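Local coordinates for protein EF0056 (Enterococcus faecalis, PDB 6ORI) that is of unknown function but, as the N-terminal region of an enterococcal surface protein with an apparent immunoglobulin-like fold, is probably linked to biofilm formation, at residues Q20-Y25 with M166-L171; S32-N37 with F53-K58; S253-A258 with F332-P337; G279-M284 with V345-K350. All coordinates share one frame; numbering follows the deposited sequence. Where two conformers were deposited one is given.

Interaction 1: residues Q20-Y25 with M166-L171; sequences QENPGY and MYRIYL
The N-terminal loop ahead of strand 31-38 is fastened to strand 166-173 of a large antiparallel sheet where Arg168 and Tyr170 of the strand meet Gln20 and Glu21 of the loop. Arg168 CG is anti to the backbone N (chi1 177°) and the chain runs extended to NE, with the guanidinium at its end meeting the loop. NH1 donates to Glu21 O over 3.0 Å; the bond is nearly straight (163°), lies in the carbonyl plane and uses a lone pair. The Gln20 amide is stacked over one face of the guanidinium, the planes 11° apart and Gln20 NE2 3.5 Å from Arg168 NH2. Both nitrogens are donors, so this is flat packing; Gln20 NE2 bonds instead to Asn22 OD1 at 2.9 Å, and Gln20 OE1 to Asn17. On the opposite face of the guanidinium lies Tyr170, with Arg168 NH1 above the centre of its ring. Tyr170 OH donates to Glu21 OE1 at 2.6 Å, meeting the oxygen from above the carboxylate plane. One water accepts from Glu21 N and Arg168 NH1 and donates to Tyr170 OH; a second joins Asn22 OD1 to Arg168 NH2. Salt bridges from Arg168 NH2 to Glu185 and from Glu21 OE1 to Arg71 extend the network. The buried guanidinium thus has its nitrogens engaged by a carbonyl, waters and a carboxylate; Glu185 beside Arg168, and Arg71 beside Glu21, would probably favour their charged forms.

Interaction 2: residues S32-N37 with F53-K58; sequences SDLQFN and FEVYGK
A buried beta hairpin of the first large antiparallel sheet pairs strands 31-38 and 50-59, with Gln35 across from Tyr56 and the two segments at 177°; strand 135-144 pairs with the other edge of strand 50-59. Gln35 and Tyr56 exchange two backbone bonds of 2.9 Å (Gln35 N to Tyr56 O, Tyr56 N to Gln35 O). At Ser32 and Asp33, both opposite Lys58, the ladder carries a classic beta bulge: Lys58 O accepts from Ser32 N at 2.9 Å and from Asp33 N at 3.1 Å, both donors coming from the same face of its carbonyl plane. On the side of Gln35 and Tyr56, Asn37 has CG anti to its backbone N (chi1 -177°), and ND2 donates to Tyr56 OH at 2.9 Å, with the hydroxyl in the amide plane. That hydroxyl in turn donates to Glu54 OE1, 2.7 Å away, on its anti lone pair. This polar face packs against strands 211-221 and 239-248 of the five-stranded sheet through Lys212, His213 and Thr247, the last bonded to Asp33. On the other face, Phe36 CE1 sits over the Phe53 ring toward its rim, 3.4 Å from CD1, the ring planes 41° apart. Leu34 CD1 and Val55 CG1 lie alongside each other, and Ile169 of strand 166-173 packs on Leu34, Phe36 and Val55. This apolar packing on a facing strand is consistent with a hairpin of an immunoglobulin-like beta sandwich.

Interaction 3: residues S253-A258 with F332-P337; sequences SYSTSA and FANASP
Tyr254 CB sits over the centre of the Phe332 ring, 3.7 Å from its centroid, in a CH-pi contact. CG, anti to the backbone N (chi1 -180°), continues across the same face and lies 3.9 Å from both Phe332 CE2 and CZ. CD1 comes closer, 3.6 Å from Phe332 CZ, and the two rings make an offset stack with their planes at 17°. Farther out, the Tyr254 ring meets Trp263 edge-to-face, and at the tip OH bonds to the backbone N of Trp263. Tyr254 is the first residue of the short helix 254-257, for which Ser253 is the N-cap: its OG accepts from Thr256 N at 3.1 Å. The N-H of Tyr254 itself, at the helix start, is taken up by the facing loop, donating to Asn334 OD1 at 2.9 Å. That bond is bent (138° at the hydrogen), and the nitrogen stands above the amide plane of Asn334. Asn334 is presented by a type II beta turn from Ala333 to Ser336, closed by Ser336 N to Ala333 O at 3.0 Å, in the connection leading into strand 340-348. Ala335 of the same turn brings its backbone N 3.7 Å from Ser253 CB and also pairs through its backbone with Phe252. Lys248 NZ also bonds to the carbonyl oxygens of Phe332 and Ser336.

Interaction 4: residues G279-M284 with V345-K350; sequences GIQMHM and VLQLTK
Gln281 OE1 is gripped by two donors, His283 NE2 and Ser233 N, while the backbone of Gln281 pairs with Val345 on the neighbouring strand. The pairing belongs to the five-stranded antiparallel sheet of the second half of the chain, probably also immunoglobulin-like, where strand 277-284 lies between strand 340-348 and the outer strand 300-304; the short segments run at 157°. Val345 N donates to Gln281 O at 2.8 Å, and Gln281 N returns a bond to Val345 O at 3.0 Å, in the carbonyl plane and on a lone pair. A third backbone bond, Gln347 N to Gly279 O at 3.0 Å, continues the ladder. Between these, Ile280 CA comes within 3.2 Å of Val345 O in a CA-H...O contact. Ile280 and Leu346, the non-hydrogen-bonded pair, point the same way side by side, CG2 of Ile280 3.8 Å from CD2 of Leu346. On the face of Gln281 and Val345, Gln281 has CG anti to its carbonyl carbon (chi1 -49°), and the extended chain beyond brings the amide to His283. The bond from His283 NE2 to Gln281 OE1, 2.9 Å long and nearly straight (173°), lies in the imidazole plane and uses a lone pair of the amide oxygen, which fixes the turn of the ring. Over one face of that imidazole stands Val345 CG2, 3.6 Å from both CE1 and NE2 of His283.

Interactions 1 and 2 are neighbours on the first large sheet and share strand 166-173, one on each of its faces: one face holds the N-terminal loop, while on the other the Tyr167 ring meets that of Phe36 edge-to-face. Interaction 2 is buried and rests on a regular backbone ladder; interaction 1 is only partly buried and relies on charged side chains and waters. Interaction 4 is another buried ladder, in the second half, sharing no sheet with interaction 2. Interaction 3, partly exposed, joins a helix start to a turn by ring stacking and one side-chain bond, with centres about 31 Å from interaction 1; it touches interaction 2 where Pro337 meets Lys58.

Interaction 1: residues Q20-Y25 with M166-L171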
loop_
_atom_site.group_PDB
_atom_site.type_symbol
_atom_site.label_atom_id
_atom_site.label_comp_id
_atom_site.label_asym_id
_atom_site.label_seq_id
_atom_site.Cartn_x
_atom_site.Cartn_y
_atom_site.Cartn_z
ATOM N N GLN A 20 1.620 16.794 0.009
ATOM C CA GLN A 20 2.256 15.907 -0.952
ATOM C C GLN A 20 2.108 16.511 -2.339
ATOM O O GLN A 20 1.367 17.475 -2.543
ATOM C CB GLN A 20 1.605 14.525 -0.930
ATOM C CG GLN A 20 0.147 14.503 -1.416
ATOM C CD GLN A 20 -0.408 13.108 -1.474
ATOM O OE1 GLN A 20 -0.124 12.293 -0.605
ATOM N NE2 GLN A 20 -1.192 12.816 -2.507
ATOM N N GLU A 21 2.815 15.931 -3.298
ATOM C CA GLU A 21 2.698 16.351 -4.687
ATOM C C GLU A 21 1.395 15.851 -5.306
ATOM O O GLU A 21 1.129 14.648 -5.317
ATOM C CB GLU A 21 3.885 15.816 -5.498
ATOM C CG GLU A 21 5.236 16.391 -5.071
ATOM C CD GLU A 21 6.385 16.110 -6.054
ATOM O OE1 GLU A 21 6.587 14.952 -6.511
ATOM O OE2 GLU A 21 7.119 17.074 -6.365
ATOM N N ASN A 22 0.585 16.781 -5.817
ATOM C CA ASN A 22 -0.645 16.452 -6.549
ATOM C C ASN A 22 -0.677 17.194 -7.882
ATOM O O ASN A 22 -1.556 18.023 -8.101
ATOM C CB ASN A 22 -1.885 16.815 -5.721
ATOM C CG ASN A 22 -1.989 16.003 -4.443
ATOM O OD1 ASN A 22 -1.884 14.775 -4.464
ATOM N ND2 ASN A 22 -2.197 16.684 -3.319
ATOM N N PRO A 23 0.297 16.916 -8.761
ATOM C CA PRO A 23 0.422 17.611 -10.049
ATOM C C PRO A 23 -0.579 17.158 -11.109
ATOM O O PRO A 23 -0.703 17.836 -12.131
ATOM C CB PRO A 23 1.826 17.235 -10.500
ATOM C CG PRO A 23 2.035 15.875 -9.921
ATOM C CD PRO A 23 1.345 15.893 -8.587
ATOM N N GLY A 24 -1.254 16.040 -10.882
ATOM C CA GLY A 24 -2.142 15.485 -11.881
ATOM C C GLY A 24 -1.612 14.134 -12.296
ATOM O O GLY A 24 -0.673 13.620 -11.687
ATOM N N TYR A 25 -2.222 13.571 -13.329
ATOM C CA TYR A 25 -1.955 12.200 -13.737
ATOM C C TYR A 25 -1.501 12.140 -15.170
ATOM O O TYR A 25 -1.976 12.888 -16.024
ATOM C CB TYR A 25 -3.198 11.330 -13.599
ATOM C CG TYR A 25 -3.648 11.121 -12.179
ATOM C CD1 TYR A 25 -2.757 10.698 -11.201
ATOM C CD2 TYR A 25 -4.968 11.361 -11.805
ATOM C CE1 TYR A 25 -3.161 10.524 -9.889
ATOM C CE2 TYR A 25 -5.385 11.182 -10.497
ATOM C CZ TYR A 25 -4.477 10.767 -9.542
ATOM O OH TYR A 25 -4.893 10.584 -8.241
ATOM N N MET A 166 4.378 8.210 8.118
ATOM C CA MET A 166 4.032 7.830 6.775
ATOM C C MET A 166 5.192 7.708 5.815
ATOM O O MET A 166 6.290 8.255 6.030
ATOM C CB MET A 166 3.013 8.814 6.222
ATOM C CG MET A 166 3.552 10.190 5.895
ATOM S SD MET A 166 4.381 10.379 4.291
ATOM C CE MET A 166 2.980 10.275 3.209
ATOM N N TYR A 167 4.932 6.979 4.738
ATOM C CA TYR A 167 5.763 7.024 3.542
ATOM C C TYR A 167 4.844 6.967 2.329
ATOM O O TYR A 167 3.727 6.456 2.416
ATOM C CB TYR A 167 6.769 5.885 3.505
ATOM C CG TYR A 167 6.200 4.495 3.589
ATOM C CD1 TYR A 167 5.620 3.877 2.492
ATOM C CD2 TYR A 167 6.288 3.780 4.770
ATOM C CE1 TYR A 167 5.106 2.577 2.606
ATOM C CE2 TYR A 167 5.809 2.497 4.883
ATOM C CZ TYR A 167 5.234 1.903 3.804
ATOM O OH TYR A 167 4.763 0.616 3.960
ATOM N N ARG A 168 5.301 7.521 1.210
ATOM C CA ARG A 168 4.613 7.392 -0.072
ATOM C C ARG A 168 5.645 7.145 -1.151
ATOM O O ARG A 168 6.604 7.916 -1.272
ATOM C CB ARG A 168 3.809 8.657 -0.383
ATOM C CG ARG A 168 3.099 8.654 -1.752
ATOM C CD ARG A 168 2.653 10.055 -2.158
ATOM N NE ARG A 168 1.656 10.047 -3.218
ATOM C CZ ARG A 168 1.391 11.071 -4.023
ATOM N NH1 ARG A 168 2.067 12.206 -3.946
ATOM N NH2 ARG A 168 0.426 10.943 -4.920
ATOM N N ILE A 169 5.482 6.088 -1.938
ATOM C CA ILE A 169 6.321 5.844 -3.094
ATOM C C ILE A 169 5.466 5.948 -4.356
ATOM O O ILE A 169 4.303 5.529 -4.373
ATOM C CB ILE A 169 7.067 4.502 -2.970
ATOM C CG1 ILE A 169 8.195 4.420 -4.005
ATOM C CG2 ILE A 169 6.099 3.324 -3.073
ATOM C CD1 ILE A 169 9.126 3.244 -3.812
ATOM N N TYR A 170 6.001 6.577 -5.390
ATOM C CA TYR A 170 5.226 6.811 -6.595
ATOM C C TYR A 170 6.136 7.012 -7.784
ATOM O O TYR A 170 7.336 7.178 -7.634
ATOM C CB TYR A 170 4.259 7.993 -6.419
ATOM C CG TYR A 170 4.861 9.326 -6.020
ATOM C CD1 TYR A 170 5.287 9.561 -4.709
ATOM C CD2 TYR A 170 4.931 10.380 -6.920
ATOM C CE1 TYR A 170 5.807 10.799 -4.337
ATOM C CE2 TYR A 170 5.450 11.613 -6.547
ATOM C CZ TYR A 170 5.871 11.802 -5.246
ATOM O OH TYR A 170 6.370 13.010 -4.820
ATOM N N LEU A 171 5.557 6.949 -8.974
ATOM C CA LEU A 171 6.295 7.078 -10.215
ATOM C C LEU A 171 5.855 8.318 -10.963
ATOM O O LEU A 171 4.649 8.531 -11.124
ATOM C CB LEU A 171 6.025 5.844 -11.054
ATOM C CG LEU A 171 6.772 5.738 -12.367
ATOM C CD1 LEU A 171 8.250 5.577 -12.103
ATOM C CD2 LEU A 171 6.228 4.565 -13.179
HETATM O O HOH W 1 4.366 13.508 -2.754
HETATM O O HOH W 2 -1.389 12.827 -6.375
#

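Interaction 2: residues S32-N37 with F53-K58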
loop_
_atom_site.group_PDB
_atom_site.type_symbol
_atom_site.label_atom_id
_atom_site.label_comp_id
_atom_site.label_asym_id
_atom_site.label_seq_id
_atom_site.Cartn_x
_atom_site.Cartn_y
_atom_site.Cartn_z
ATOM N N SER A 32 2.789 -1.772 -13.489
ATOM C CA SER A 32 1.723 -2.327 -12.672
ATOM C C SER A 32 2.021 -2.394 -11.190
ATOM O O SER A 32 1.099 -2.588 -10.425
ATOM C CB SER A 32 1.269 -3.698 -13.176
ATOM O OG SER A 32 2.343 -4.607 -13.194
ATOM N N ASP A 33 3.256 -2.202 -10.749
ATOM C CA ASP A 33 3.510 -2.260 -9.313
ATOM C C ASP A 33 4.740 -1.466 -8.939
ATOM O O ASP A 33 5.723 -1.414 -9.675
ATOM C CB ASP A 33 3.682 -3.712 -8.872
ATOM C CG ASP A 33 3.299 -3.958 -7.422
ATOM O OD1 ASP A 33 2.781 -3.056 -6.717
ATOM O OD2 ASP A 33 3.436 -5.134 -6.997
ATOM N N LEU A 34 4.634 -0.828 -7.776
ATOM C CA LEU A 34 5.756 -0.144 -7.146
ATOM C C LEU A 34 5.469 -0.148 -5.663
ATOM O O LEU A 34 4.418 0.318 -5.228
ATOM C CB LEU A 34 5.867 1.276 -7.694
ATOM C CG LEU A 34 7.040 2.112 -7.207
ATOM C CD1 LEU A 34 8.364 1.493 -7.615
ATOM C CD2 LEU A 34 6.912 3.534 -7.737
ATOM N N GLN A 35 6.365 -0.735 -4.873
ATOM C CA GLN A 35 6.162 -0.858 -3.437
ATOM C C GLN A 35 7.431 -0.539 -2.681
ATOM O O GLN A 35 8.531 -0.822 -3.154
ATOM C CB GLN A 35 5.758 -2.276 -3.067
ATOM C CG GLN A 35 4.526 -2.802 -3.739
ATOM C CD GLN A 35 3.269 -2.169 -3.246
ATOM O OE1 GLN A 35 3.193 -1.655 -2.130
ATOM N NE2 GLN A 35 2.269 -2.181 -4.082
ATOM N N PHE A 36 7.255 0.045 -1.493
ATOM C CA PHE A 36 8.318 0.325 -0.532
ATOM C C PHE A 36 8.071 -0.531 0.684
ATOM O O PHE A 36 7.013 -0.443 1.304
ATOM C CB PHE A 36 8.287 1.809 -0.159
ATOM C CG PHE A 36 9.289 2.233 0.876
ATOM C CD1 PHE A 36 10.637 2.377 0.569
ATOM C CD2 PHE A 36 8.878 2.511 2.153
ATOM C CE1 PHE A 36 11.534 2.786 1.538
ATOM C CE2 PHE A 36 9.791 2.928 3.106
ATOM C CZ PHE A 36 11.099 3.053 2.791
ATOM N N ASN A 37 9.045 -1.381 1.013
ATOM C CA ASN A 37 8.864 -2.358 2.080
ATOM C C ASN A 37 9.972 -2.220 3.129
ATOM O O ASN A 37 11.009 -2.870 3.038
ATOM C CB ASN A 37 8.849 -3.780 1.537
ATOM C CG ASN A 37 8.591 -4.803 2.636
ATOM O OD1 ASN A 37 8.062 -4.468 3.686
ATOM N ND2 ASN A 37 8.999 -6.027 2.400
ATOM N N PHE A 53 15.241 -1.552 3.987
ATOM C CA PHE A 53 14.057 -1.649 3.125
ATOM C C PHE A 53 14.401 -2.326 1.814
ATOM O O PHE A 53 15.570 -2.456 1.469
ATOM C CB PHE A 53 13.393 -0.272 2.860
ATOM C CG PHE A 53 14.213 0.664 1.976
ATOM C CD1 PHE A 53 14.076 0.677 0.598
ATOM C CD2 PHE A 53 15.125 1.526 2.553
ATOM C CE1 PHE A 53 14.833 1.545 -0.172
ATOM C CE2 PHE A 53 15.864 2.409 1.790
ATOM C CZ PHE A 53 15.734 2.411 0.434
ATOM N N GLU A 54 13.368 -2.711 1.077
ATOM C CA GLU A 54 13.484 -3.127 -0.312
ATOM C C GLU A 54 12.442 -2.366 -1.112
ATOM O O GLU A 54 11.426 -1.886 -0.560
ATOM C CB GLU A 54 13.213 -4.623 -0.492
ATOM C CG GLU A 54 14.151 -5.494 0.289
ATOM C CD GLU A 54 13.956 -6.978 0.033
ATOM O OE1 GLU A 54 12.802 -7.448 -0.147
ATOM O OE2 GLU A 54 14.970 -7.682 0.034
ATOM N N VAL A 55 12.703 -2.245 -2.409
ATOM C CA VAL A 55 11.740 -1.658 -3.343
ATOM C C VAL A 55 11.351 -2.737 -4.340
ATOM O O VAL A 55 12.213 -3.460 -4.842
ATOM C CB VAL A 55 12.312 -0.429 -4.075
ATOM C CG1 VAL A 55 11.261 0.221 -4.966
ATOM C CG2 VAL A 55 12.886 0.561 -3.095
ATOM N N TYR A 56 10.046 -2.883 -4.579
ATOM C CA TYR A 56 9.554 -3.806 -5.592
ATOM C C TYR A 56 8.977 -3.024 -6.751
ATOM O O TYR A 56 8.354 -1.977 -6.564
ATOM C CB TYR A 56 8.482 -4.764 -5.018
ATOM C CG TYR A 56 8.929 -5.407 -3.733
ATOM C CD1 TYR A 56 10.183 -5.972 -3.614
ATOM C CD2 TYR A 56 8.117 -5.409 -2.616
ATOM C CE1 TYR A 56 10.611 -6.509 -2.412
ATOM C CE2 TYR A 56 8.544 -5.937 -1.426
ATOM C CZ TYR A 56 9.780 -6.498 -1.333
ATOM O OH TYR A 56 10.184 -6.993 -0.113
ATOM N N GLY A 57 9.178 -3.534 -7.953
ATOM C CA GLY A 57 8.666 -2.903 -9.147
ATOM C C GLY A 57 8.292 -3.912 -10.182
ATOM O O GLY A 57 8.925 -4.959 -10.291
ATOM N N LYS A 58 7.251 -3.616 -10.946
ATOM C CA LYS A 58 6.893 -4.472 -12.058
ATOM C C LYS A 58 6.262 -3.642 -13.157
ATOM O O LYS A 58 5.418 -2.743 -12.914
ATOM C CB LYS A 58 5.945 -5.599 -11.638
ATOM C CG LYS A 58 5.525 -6.377 -12.881
ATOM C CD LYS A 58 4.696 -7.551 -12.613
ATOM C CE LYS A 58 4.037 -8.069 -13.892
ATOM N NZ LYS A 58 4.942 -8.160 -15.062
#

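Interaction 3: residues S253-A258 with F332-P337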
loop_
_atom_site.group_PDB
_atom_site.type_symbol
_atom_site.label_atom_id
_atom_site.label_comp_id
_atom_site.label_asym_id
_atom_site.label_seq_id
_atom_site.Cartn_x
_atom_site.Cartn_y
_atom_site.Cartn_z
ATOM N N SER A 253 -1.189 -19.191 -9.709
ATOM C CA SER A 253 -2.565 -19.487 -10.058
ATOM C C SER A 253 -3.275 -20.108 -8.857
ATOM O O SER A 253 -2.897 -21.192 -8.391
ATOM C CB SER A 253 -2.611 -20.467 -11.217
ATOM O OG SER A 253 -3.921 -21.005 -11.356
ATOM N N TYR A 254 -4.316 -19.444 -8.380
ATOM C CA TYR A 254 -5.129 -20.007 -7.296
ATOM C C TYR A 254 -5.791 -21.304 -7.705
ATOM O O TYR A 254 -5.759 -22.280 -6.978
ATOM C CB TYR A 254 -6.193 -19.008 -6.865
ATOM C CG TYR A 254 -7.098 -19.492 -5.740
ATOM C CD1 TYR A 254 -6.738 -19.311 -4.409
ATOM C CD2 TYR A 254 -8.318 -20.101 -6.012
ATOM C CE1 TYR A 254 -7.567 -19.764 -3.377
ATOM C CE2 TYR A 254 -9.156 -20.538 -4.995
ATOM C CZ TYR A 254 -8.771 -20.364 -3.679
ATOM O OH TYR A 254 -9.563 -20.746 -2.618
ATOM N N SER A 255 -6.390 -21.293 -8.889
ATOM C CA SER A 255 -7.127 -22.442 -9.391
ATOM C C SER A 255 -6.263 -23.685 -9.487
ATOM O O SER A 255 -6.684 -24.774 -9.092
ATOM C CB SER A 255 -7.707 -22.091 -10.764
ATOM O OG SER A 255 -8.625 -21.025 -10.638
ATOM N N THR A 256 -5.052 -23.535 -9.998
ATOM C CA THR A 256 -4.194 -24.703 -10.185
ATOM C C THR A 256 -3.401 -25.092 -8.932
ATOM O O THR A 256 -3.179 -26.269 -8.690
ATOM C CB THR A 256 -3.224 -24.539 -11.349
ATOM O OG1 THR A 256 -2.262 -23.534 -11.042
ATOM C CG2 THR A 256 -3.952 -24.167 -12.607
ATOM N N SER A 257 -3.024 -24.120 -8.106
ATOM C CA SER A 257 -1.976 -24.339 -7.123
ATOM C C SER A 257 -2.329 -24.090 -5.659
ATOM O O SER A 257 -1.601 -24.531 -4.779
ATOM C CB SER A 257 -0.771 -23.462 -7.476
ATOM O OG SER A 257 -0.321 -23.739 -8.791
ATOM N N ALA A 258 -3.412 -23.380 -5.356
ATOM C CA ALA A 258 -3.689 -23.085 -3.962
ATOM C C ALA A 258 -3.976 -24.345 -3.165
ATOM O O ALA A 258 -4.689 -25.220 -3.629
ATOM C CB ALA A 258 -4.856 -22.129 -3.835
ATOM N N PHE A 332 -7.269 -13.262 -9.448
ATOM C CA PHE A 332 -5.927 -13.642 -9.027
ATOM C C PHE A 332 -4.886 -13.461 -10.121
ATOM O O PHE A 332 -3.716 -13.777 -9.901
ATOM C CB PHE A 332 -5.906 -15.097 -8.570
ATOM C CG PHE A 332 -6.431 -15.316 -7.175
ATOM C CD1 PHE A 332 -5.591 -15.255 -6.079
ATOM C CD2 PHE A 332 -7.772 -15.604 -6.967
ATOM C CE1 PHE A 332 -6.069 -15.476 -4.805
ATOM C CE2 PHE A 332 -8.240 -15.810 -5.685
ATOM C CZ PHE A 332 -7.375 -15.731 -4.617
ATOM N N ALA A 333 -5.299 -12.962 -11.287
ATOM C CA ALA A 333 -4.383 -12.869 -12.436
ATOM C C ALA A 333 -3.722 -14.228 -12.625
ATOM O O ALA A 333 -2.493 -14.324 -12.664
ATOM C CB ALA A 333 -3.353 -11.754 -12.211
ATOM N N ASN A 334 -4.534 -15.289 -12.723
ATOM C CA ASN A 334 -4.031 -16.644 -12.687
ATOM C C ASN A 334 -2.985 -16.885 -13.766
ATOM O O ASN A 334 -3.186 -16.520 -14.936
ATOM C CB ASN A 334 -5.153 -17.694 -12.833
ATOM C CG ASN A 334 -6.032 -17.845 -11.573
ATOM O OD1 ASN A 334 -5.582 -17.783 -10.416
ATOM N ND2 ASN A 334 -7.313 -18.096 -11.813
ATOM N N ALA A 335 -1.872 -17.472 -13.340
ATOM C CA ALA A 335 -0.748 -17.859 -14.202
ATOM C C ALA A 335 0.035 -16.673 -14.755
ATOM O O ALA A 335 0.911 -16.855 -15.602
ATOM C CB ALA A 335 -1.226 -18.774 -15.315
ATOM N N SER A 336 -0.241 -15.473 -14.247
ATOM C CA SER A 336 0.468 -14.258 -14.639
ATOM C C SER A 336 1.222 -13.692 -13.437
ATOM O O SER A 336 0.781 -13.865 -12.304
ATOM C CB SER A 336 -0.531 -13.204 -15.097
ATOM O OG SER A 336 0.083 -11.942 -15.338
ATOM N N PRO A 337 2.353 -13.014 -13.673
ATOM C CA PRO A 337 3.060 -12.365 -12.578
ATOM C C PRO A 337 2.451 -11.048 -12.165
ATOM O O PRO A 337 2.990 -10.419 -11.255
ATOM C CB PRO A 337 4.466 -12.154 -13.162
ATOM C CG PRO A 337 4.256 -12.031 -14.612
ATOM C CD PRO A 337 3.134 -12.994 -14.925
#

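Interaction 4: residues G279-M284 with V345-K350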
loop_
_atom_site.group_PDB
_atom_site.type_symbol
_atom_site.label_atom_id
_atom_site.label_comp_id
_atom_site.label_asym_id
_atom_site.label_seq_id
_atom_site.Cartn_x
_atom_site.Cartn_y
_atom_site.Cartn_z
ATOM N N GLY A 279 -23.087 -0.376 4.678
ATOM C CA GLY A 279 -22.754 -1.385 3.698
ATOM C C GLY A 279 -21.256 -1.492 3.481
ATOM O O GLY A 279 -20.505 -0.517 3.544
ATOM N N ILE A 280 -20.838 -2.713 3.184
ATOM C CA ILE A 280 -19.454 -3.012 2.843
ATOM C C ILE A 280 -19.507 -3.852 1.587
ATOM O O ILE A 280 -20.053 -4.961 1.603
ATOM C CB ILE A 280 -18.718 -3.768 3.958
ATOM C CG1 ILE A 280 -18.814 -2.974 5.254
ATOM C CG2 ILE A 280 -17.263 -4.008 3.562
ATOM C CD1 ILE A 280 -18.406 -3.738 6.471
ATOM N N GLN A 281 -18.979 -3.324 0.492
ATOM C CA GLN A 281 -18.965 -4.027 -0.790
ATOM C C GLN A 281 -17.591 -4.556 -1.105
ATOM O O GLN A 281 -16.593 -3.887 -0.851
ATOM C CB GLN A 281 -19.382 -3.119 -1.959
ATOM C CG GLN A 281 -20.662 -2.339 -1.711
ATOM C CD GLN A 281 -21.171 -1.612 -2.940
ATOM O OE1 GLN A 281 -20.477 -1.412 -3.937
ATOM N NE2 GLN A 281 -22.433 -1.211 -2.874
ATOM N N MET A 282 -17.536 -5.741 -1.694
ATOM C CA MET A 282 -16.298 -6.287 -2.236
ATOM C C MET A 282 -16.343 -6.090 -3.730
ATOM O O MET A 282 -17.359 -6.438 -4.389
ATOM C CB MET A 282 -16.200 -7.776 -1.929
ATOM C CG MET A 282 -14.833 -8.350 -2.182
ATOM S SD MET A 282 -14.848 -10.088 -1.742
ATOM C CE MET A 282 -13.116 -10.464 -1.947
ATOM N N HIS A 283 -15.290 -5.501 -4.286
ATOM C CA HIS A 283 -15.179 -5.352 -5.731
ATOM C C HIS A 283 -14.021 -6.154 -6.270
ATOM O O HIS A 283 -12.961 -6.226 -5.636
ATOM C CB HIS A 283 -14.958 -3.889 -6.124
ATOM C CG HIS A 283 -16.123 -2.985 -5.851
ATOM N ND1 HIS A 283 -16.205 -1.702 -6.357
ATOM C CD2 HIS A 283 -17.256 -3.179 -5.142
ATOM C CE1 HIS A 283 -17.332 -1.144 -5.953
ATOM N NE2 HIS A 283 -17.999 -2.023 -5.224
ATOM N N MET A 284 -14.215 -6.698 -7.456
ATOM C CA MET A 284 -13.164 -7.319 -8.226
ATOM C C MET A 284 -12.529 -6.258 -9.099
ATOM O O MET A 284 -13.239 -5.490 -9.758
ATOM C CB MET A 284 -13.751 -8.427 -9.088
ATOM C CG MET A 284 -12.707 -9.128 -9.931
ATOM S SD MET A 284 -13.350 -10.432 -10.989
ATOM C CE MET A 284 -13.597 -11.733 -9.794
ATOM N N VAL A 345 -15.218 -1.493 -0.170
ATOM C CA VAL A 345 -15.883 -0.199 -0.148
ATOM C C VAL A 345 -16.668 -0.075 1.162
ATOM O O VAL A 345 -17.660 -0.784 1.357
ATOM C CB VAL A 345 -16.819 -0.063 -1.347
ATOM C CG1 VAL A 345 -17.500 1.277 -1.330
ATOM C CG2 VAL A 345 -16.079 -0.277 -2.664
ATOM N N LEU A 346 -16.229 0.816 2.041
ATOM C CA LEU A 346 -16.833 1.005 3.362
ATOM C C LEU A 346 -17.726 2.214 3.272
ATOM O O LEU A 346 -17.251 3.339 3.343
ATOM C CB LEU A 346 -15.748 1.245 4.426
ATOM C CG LEU A 346 -14.557 0.275 4.460
ATOM C CD1 LEU A 346 -13.583 0.657 5.548
ATOM C CD2 LEU A 346 -15.032 -1.129 4.687
ATOM N N GLN A 347 -19.016 1.994 3.104
ATOM C CA GLN A 347 -19.959 3.091 2.992
ATOM C C GLN A 347 -20.147 3.759 4.337
ATOM O O GLN A 347 -20.365 3.100 5.341
ATOM C CB GLN A 347 -21.290 2.572 2.472
ATOM C CG GLN A 347 -21.165 1.831 1.136
ATOM C CD GLN A 347 -22.483 1.696 0.414
ATOM O OE1 GLN A 347 -23.542 1.634 1.039
ATOM N NE2 GLN A 347 -22.429 1.655 -0.914
ATOM N N LEU A 348 -20.012 5.076 4.371
ATOM C CA LEU A 348 -20.180 5.811 5.613
ATOM C C LEU A 348 -21.648 6.115 5.883
ATOM O O LEU A 348 -22.427 6.334 4.972
ATOM C CB LEU A 348 -19.389 7.110 5.546
ATOM C CG LEU A 348 -17.885 6.940 5.340
ATOM C CD1 LEU A 348 -17.261 8.303 5.153
ATOM C CD2 LEU A 348 -17.236 6.196 6.472
ATOM N N THR A 349 -22.006 6.173 7.166
ATOM C CA THR A 349 -23.388 6.419 7.577
ATOM C C THR A 349 -23.712 7.894 7.592
ATOM O O THR A 349 -24.887 8.265 7.570
ATOM C CB THR A 349 -23.638 5.908 8.987
ATOM O OG1 THR A 349 -22.681 6.507 9.855
ATOM C CG2 THR A 349 -23.519 4.394 9.058
ATOM N N LYS A 350 -22.688 8.727 7.662
ATOM C CA LYS A 350 -22.860 10.171 7.576
ATOM C C LYS A 350 -21.567 10.747 7.016
ATOM O O LYS A 350 -20.555 10.042 6.937
ATOM C CB LYS A 350 -23.213 10.769 8.944
ATOM C CG LYS A 350 -22.222 10.462 10.016
ATOM C CD LYS A 350 -22.740 10.858 11.392
ATOM C CE LYS A 350 -23.867 9.959 11.836
ATOM N NZ LYS A 350 -24.284 10.217 13.237
#